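Local coordinates for hypothetical protein (Staphylococcus aureus subsp. aureus, PDB 1QYI) that is of unknown function but probably belongs to the HAD-like hydrolases, whose members are mostly phosphatases and related phosphoryl-transfer enzymes, at residues Ser22-Tyr27 with Asn50-Ile55. Residues are numbered along the deposited sequence; the frame is centred on the assembly and turned at random.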
# COMPACT_ATOMS: atom_id res chain seq x y z
N SER A 22 7.26 -5.44 -0.60
CA SER A 22 6.82 -6.41 0.39
C SER A 22 7.61 -7.72 0.22
O SER A 22 8.09 -8.31 1.21
CB SER A 22 5.32 -6.66 0.25
OG SER A 22 4.90 -7.71 1.13
N ALA A 23 7.77 -8.18 -1.03
CA ALA A 23 8.53 -9.40 -1.31
C ALA A 23 10.00 -9.25 -0.93
O ALA A 23 10.57 -10.12 -0.27
CB ALA A 23 8.41 -9.76 -2.80
N LEU A 24 10.62 -8.15 -1.36
CA LEU A 24 12.02 -7.88 -1.04
C LEU A 24 12.25 -7.83 0.46
O LEU A 24 13.31 -8.18 0.95
CB LEU A 24 12.48 -6.55 -1.64
CG LEU A 24 12.81 -6.50 -3.12
CD1 LEU A 24 13.59 -5.21 -3.39
CD2 LEU A 24 13.67 -7.71 -3.49
N THR A 25 11.24 -7.38 1.20
CA THR A 25 11.38 -7.29 2.64
C THR A 25 11.57 -8.67 3.23
O THR A 25 12.58 -8.94 3.89
CB THR A 25 10.18 -6.61 3.26
OG1 THR A 25 10.16 -5.24 2.84
CG2 THR A 25 10.26 -6.66 4.77
N VAL A 26 10.62 -9.55 2.96
CA VAL A 26 10.68 -10.92 3.45
C VAL A 26 12.02 -11.56 3.05
O VAL A 26 12.70 -12.18 3.87
CB VAL A 26 9.52 -11.74 2.86
CG1 VAL A 26 9.47 -13.13 3.49
CG2 VAL A 26 8.21 -11.01 3.09
N TYR A 27 12.39 -11.37 1.79
CA TYR A 27 13.64 -11.93 1.29
C TYR A 27 14.89 -11.36 2.00
O TYR A 27 15.80 -12.11 2.36
CB TYR A 27 13.71 -11.71 -0.24
CG TYR A 27 14.67 -12.62 -0.98
CD1 TYR A 27 14.54 -14.01 -0.94
CD2 TYR A 27 15.71 -12.08 -1.74
CE1 TYR A 27 15.44 -14.85 -1.63
CE2 TYR A 27 16.60 -12.89 -2.44
CZ TYR A 27 16.47 -14.26 -2.38
OH TYR A 27 17.40 -15.04 -3.04
N ASN A 50 14.03 -7.40 -13.00
CA ASN A 50 13.85 -8.83 -13.19
C ASN A 50 14.15 -9.59 -11.90
O ASN A 50 13.42 -10.52 -11.55
CB ASN A 50 14.76 -9.34 -14.30
CG ASN A 50 14.77 -8.43 -15.51
OD1 ASN A 50 15.22 -7.28 -15.43
ND2 ASN A 50 14.26 -8.93 -16.63
N ASP A 51 15.23 -9.21 -11.21
CA ASP A 51 15.60 -9.87 -9.94
C ASP A 51 14.41 -9.77 -9.00
O ASP A 51 13.92 -10.77 -8.47
CB ASP A 51 16.80 -9.19 -9.25
CG ASP A 51 18.03 -9.05 -10.14
OD1 ASP A 51 18.44 -10.01 -10.83
OD2 ASP A 51 18.62 -7.95 -10.12
N ILE A 52 13.95 -8.53 -8.78
CA ILE A 52 12.83 -8.23 -7.91
C ILE A 52 11.62 -9.05 -8.29
O ILE A 52 10.89 -9.54 -7.43
CB ILE A 52 12.44 -6.73 -8.00
CG1 ILE A 52 13.63 -5.85 -7.63
CG2 ILE A 52 11.27 -6.44 -7.08
CD1 ILE A 52 13.41 -4.37 -7.93
N GLN A 53 11.41 -9.21 -9.59
CA GLN A 53 10.27 -9.96 -10.07
C GLN A 53 10.44 -11.43 -9.74
O GLN A 53 9.48 -12.11 -9.36
CB GLN A 53 10.10 -9.76 -11.58
CG GLN A 53 8.75 -9.21 -11.99
CD GLN A 53 8.30 -7.99 -11.17
OE1 GLN A 53 8.99 -6.96 -11.10
NE2 GLN A 53 7.14 -8.11 -10.52
N ASP A 54 11.66 -11.91 -9.87
CA ASP A 54 11.90 -13.30 -9.56
C ASP A 54 11.68 -13.53 -8.07
O ASP A 54 11.02 -14.49 -7.66
CB ASP A 54 13.34 -13.68 -9.91
CG ASP A 54 13.66 -15.10 -9.54
OD1 ASP A 54 13.06 -16.02 -10.14
OD2 ASP A 54 14.48 -15.29 -8.62
N ILE A 55 12.24 -12.65 -7.26
CA ILE A 55 12.12 -12.74 -5.81
C ILE A 55 10.65 -12.80 -5.41
O ILE A 55 10.23 -13.71 -4.69
CB ILE A 55 12.85 -11.53 -5.17
CG1 ILE A 55 14.36 -11.69 -5.43
CG2 ILE A 55 12.52 -11.42 -3.68
CD1 ILE A 55 15.19 -10.43 -5.31
O HOH W 1 16.00 -16.39 -5.74
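Ile55 lodges between Leu24 and Tyr27, and both of its branches touch both neighbours. CG2, anti to the backbone N, lies mostly against the root of the tyrosine, 3.7 Å from Tyr27 CG, and approaches the ring obliquely. The other branch packs CG1 on the ring atoms Tyr27 CD2 and CE2 on its way to CD1, which comes within 3.6 Å of Leu24 CD2. Both neighbours cross the isoleucine at about a right angle. A beta-branched side chain suits this place because the fork at CB spreads carbon to both. Ala23, one turn before Tyr27, is small enough for the backbones to draw together: its CA lies 6.7 Å from Ile55 CA. A turn back along the second helix, Ile52 CG2 reaches Leu24 CG at a looser 4.2 Å.

Tyr27 CG stands anti to the backbone N (chi1 -160°), which puts it against Ile55 CG2. Beyond the ring, one water links Tyr27 OH and Asp54 OD2 through two weak hydrogen bonds. Trp184 of helix 172-195 and Tyr207 also touch Leu24.

The local helix axes pass 9.3 Å apart at closest, at 74°. Helices 16-31 and 49-60 both fall between strands 3-6 and 233-237 of the parallel sheet, in a helical insertion consistent with a HAD-family cap. With no direct hydrogen bond between the segments, shape and buried apolar carbon probably fix this crossing, and the weak water bridge can add little.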